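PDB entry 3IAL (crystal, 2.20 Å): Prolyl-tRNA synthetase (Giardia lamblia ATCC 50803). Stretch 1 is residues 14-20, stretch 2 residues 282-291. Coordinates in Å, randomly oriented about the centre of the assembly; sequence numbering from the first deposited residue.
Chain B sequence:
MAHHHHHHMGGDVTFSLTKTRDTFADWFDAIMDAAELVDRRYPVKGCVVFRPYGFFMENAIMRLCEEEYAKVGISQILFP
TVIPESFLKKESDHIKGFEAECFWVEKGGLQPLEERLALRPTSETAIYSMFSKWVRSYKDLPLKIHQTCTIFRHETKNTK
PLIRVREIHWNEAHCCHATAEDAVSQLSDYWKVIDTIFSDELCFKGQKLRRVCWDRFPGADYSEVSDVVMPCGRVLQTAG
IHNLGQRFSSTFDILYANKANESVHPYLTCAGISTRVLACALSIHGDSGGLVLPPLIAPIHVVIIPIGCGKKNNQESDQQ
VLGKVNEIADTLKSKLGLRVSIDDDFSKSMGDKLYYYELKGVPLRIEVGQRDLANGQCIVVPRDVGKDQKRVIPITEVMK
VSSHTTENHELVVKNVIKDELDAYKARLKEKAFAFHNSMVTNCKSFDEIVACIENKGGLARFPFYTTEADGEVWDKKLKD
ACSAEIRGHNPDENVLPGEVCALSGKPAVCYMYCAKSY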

# COMPACT_ATOMS: atom_id res chain seq x y z
N THR B 14 -13.23 25.00 -18.47
CA THR B 14 -14.40 24.09 -18.62
C THR B 14 -14.11 22.99 -19.65
O THR B 14 -13.88 23.27 -20.83
N PHE B 15 -14.10 21.73 -19.18
CA PHE B 15 -13.68 20.59 -20.00
C PHE B 15 -14.77 20.11 -20.96
O PHE B 15 -15.83 19.65 -20.53
N SER B 16 -14.49 20.19 -22.25
CA SER B 16 -15.41 19.71 -23.27
C SER B 16 -14.65 19.49 -24.58
O SER B 16 -14.47 20.42 -25.37
N LEU B 17 -14.19 18.26 -24.79
CA LEU B 17 -13.31 17.93 -25.91
C LEU B 17 -13.53 16.50 -26.35
O LEU B 17 -13.28 15.57 -25.59
N THR B 18 -13.99 16.32 -27.58
CA THR B 18 -14.24 14.99 -28.13
C THR B 18 -12.90 14.28 -28.23
O THR B 18 -11.90 14.88 -28.64
N LYS B 19 -12.87 13.02 -27.80
CA LYS B 19 -11.62 12.28 -27.67
C LYS B 19 -11.38 11.46 -28.93
O LYS B 19 -12.04 10.43 -29.15
N THR B 20 -10.44 11.92 -29.76
CA THR B 20 -10.10 11.27 -31.02
C THR B 20 -8.59 11.10 -31.17
O THR B 20 -7.81 11.52 -30.31
N LEU B 282 -8.28 4.93 -18.16
CA LEU B 282 -8.83 6.28 -18.23
C LEU B 282 -8.96 6.72 -19.69
O LEU B 282 -9.97 7.31 -20.08
N SER B 283 -7.94 6.41 -20.48
CA SER B 283 -7.82 6.94 -21.83
C SER B 283 -8.80 6.28 -22.79
O SER B 283 -9.41 6.96 -23.63
N ILE B 284 -8.95 4.97 -22.65
CA ILE B 284 -9.78 4.19 -23.55
C ILE B 284 -11.27 4.43 -23.32
O ILE B 284 -12.04 4.53 -24.28
N HIS B 285 -11.67 4.53 -22.06
CA HIS B 285 -13.07 4.72 -21.71
C HIS B 285 -13.52 6.18 -21.73
O HIS B 285 -14.70 6.45 -21.82
N GLY B 286 -12.58 7.12 -21.61
CA GLY B 286 -12.90 8.54 -21.59
C GLY B 286 -13.72 9.01 -22.79
O GLY B 286 -13.67 8.40 -23.86
N ASP B 287 -14.49 10.08 -22.61
CA ASP B 287 -15.26 10.69 -23.69
C ASP B 287 -15.18 12.21 -23.57
O ASP B 287 -14.39 12.73 -22.78
N SER B 288 -16.00 12.90 -24.36
CA SER B 288 -16.01 14.37 -24.44
C SER B 288 -16.31 15.08 -23.13
O SER B 288 -15.92 16.23 -22.95
N GLY B 289 -17.03 14.42 -22.22
CA GLY B 289 -17.35 15.00 -20.92
C GLY B 289 -16.26 14.77 -19.87
O GLY B 289 -16.37 15.25 -18.74
N GLY B 290 -15.22 14.02 -20.23
CA GLY B 290 -14.13 13.69 -19.31
C GLY B 290 -14.03 12.20 -19.04
O GLY B 290 -14.09 11.39 -19.97
N LEU B 291 -13.90 11.84 -17.76
CA LEU B 291 -13.64 10.47 -17.37
C LEU B 291 -14.92 9.64 -17.38
O LEU B 291 -16.01 10.16 -17.22

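An irregular segment near the N-terminus docks against a helix end and the turn that follows it, in a small contact where two inward side chains, Phe15 and Lys19, work almost entirely on the main chain of the other stretch. The buried surface is modest, 366 Å² counting both sides, and Lys19 and Ser288 contribute most to it.

Lys19 is the polar anchor. Its CA-to-CB bond points toward the second stretch, and the chain runs t, t, p, t; the single p turn at chi3 bends an otherwise extended chain and places the amine among carbonyls at the end of the helix and just beyond it. NZ donates hydrogen bonds to Gly286 O at 2.6 Å and to Ser283 O at 2.8 Å, while Ile284 O also lies 2.8 Å from NZ. The logic is familiar: the last carbonyls of a helix run out of amide partners within it, and a lysine can bring positive charge to them. Here Gly286 is the first residue to leave helical angles, and its own amide makes only a weak bond to Leu282 O, 3.0 Å from Gly286 N. At Gly286 a CB would point toward the first stretch, 3.9 Å from Lys19 CD, which is ordinary contact distance; the crowding would come from Leu282 O, 3.0 Å from that CB, within its own stretch.

Phe15, the other inward residue, is buried with chi1 t and chi2 near 102°, and lays its ring beside the type I turn from Asp287 to Gly290. Ser288 O sits at the ring edge, 3.6 Å from Phe15 CE2, and Gly290 N approaches the same Phe15 CE2 obliquely, also at 3.6 Å. The turn is held by Gly290 N to Asp287 O, 3.0 Å, and by the p rotamer of Asp287, whose OD1 accepts from Gly289 N at 2.8 Å. The CA-to-CB bond of Asp287 points away from the first stretch, yet its carboxylate helps hold the turn that Phe15 meets. Gly290 has backbone angles that by themselves call for glycine.

Between the two anchors, Ser16, Leu17 and Thr18 all point away, and the contact there is largely backbone: Leu17 N donates a hydrogen bond to Ser288 O at 3.2 Å; Ser16 CA makes a CA-H...O contact with that Ser288 O at 3.5 Å, and Ser288 CA makes another with Leu17 O at 3.2 Å. Ser288, sideways and p, adds a loose touch, its CB 3.9 Å from Thr18 CA. The rule to read is economical: one aromatic against a turn, one lysine on a helix end, and main-chain pairing between.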

# COMPACT_ATOMS: atom_id res chain seq x y z
CB THR B 14 -15.68 24.88 -19.01
OG1 THR B 14 -16.70 23.97 -19.46
CG2 THR B 14 -15.38 25.88 -20.12
CB PHE B 15 -13.22 19.42 -19.11
CG PHE B 15 -12.55 18.31 -19.88
CD1 PHE B 15 -11.17 18.18 -19.87
CD2 PHE B 15 -13.30 17.39 -20.62
CE1 PHE B 15 -10.54 17.17 -20.58
CE2 PHE B 15 -12.68 16.38 -21.33
CZ PHE B 15 -11.29 16.26 -21.31
CB SER B 16 -16.55 20.71 -23.47
OG SER B 16 -17.54 20.15 -24.31
CB LEU B 17 -11.85 18.13 -25.49
CG LEU B 17 -10.77 17.94 -26.56
CD1 LEU B 17 -11.07 18.82 -27.80
CD2 LEU B 17 -9.39 18.26 -25.99
CB THR B 18 -14.94 15.06 -29.52
OG1 THR B 18 -16.13 15.84 -29.41
CG2 THR B 18 -15.30 13.66 -30.02
CB LYS B 19 -11.67 11.36 -26.45
CG LYS B 19 -10.40 10.57 -26.20
CD LYS B 19 -10.65 9.36 -25.31
CE LYS B 19 -11.39 8.23 -26.04
NZ LYS B 19 -11.77 7.15 -25.11
CB THR B 20 -10.58 12.10 -32.22
OG1 THR B 20 -9.83 13.32 -32.28
CG2 THR B 20 -12.06 12.41 -32.10
CB LEU B 282 -7.98 7.28 -17.46
CG LEU B 282 -7.81 7.05 -15.94
CD1 LEU B 282 -7.01 8.19 -15.37
CD2 LEU B 282 -9.12 6.87 -15.19
CB SER B 283 -6.38 6.74 -22.34
OG SER B 283 -5.46 7.54 -21.60
CB ILE B 284 -9.46 2.69 -23.43
CG1 ILE B 284 -8.03 2.42 -23.92
CG2 ILE B 284 -10.48 1.88 -24.22
CD1 ILE B 284 -7.54 1.00 -23.72
CB HIS B 285 -13.35 4.13 -20.32
CG HIS B 285 -13.07 2.67 -20.24
ND1 HIS B 285 -13.60 1.76 -21.13
CD2 HIS B 285 -12.32 1.95 -19.37
CE1 HIS B 285 -13.19 0.55 -20.82
NE2 HIS B 285 -12.40 0.64 -19.75
CB ASP B 287 -16.72 10.19 -23.70
CG ASP B 287 -17.52 10.68 -22.50
OD1 ASP B 287 -17.06 11.61 -21.80
OD2 ASP B 287 -18.60 10.12 -22.23
CB SER B 288 -17.04 14.83 -25.49
OG SER B 288 -18.37 14.63 -25.01
CB LEU B 291 -13.03 10.41 -15.96
CG LEU B 291 -11.71 11.15 -15.72
CD1 LEU B 291 -11.30 11.07 -14.26
CD2 LEU B 291 -10.61 10.62 -16.62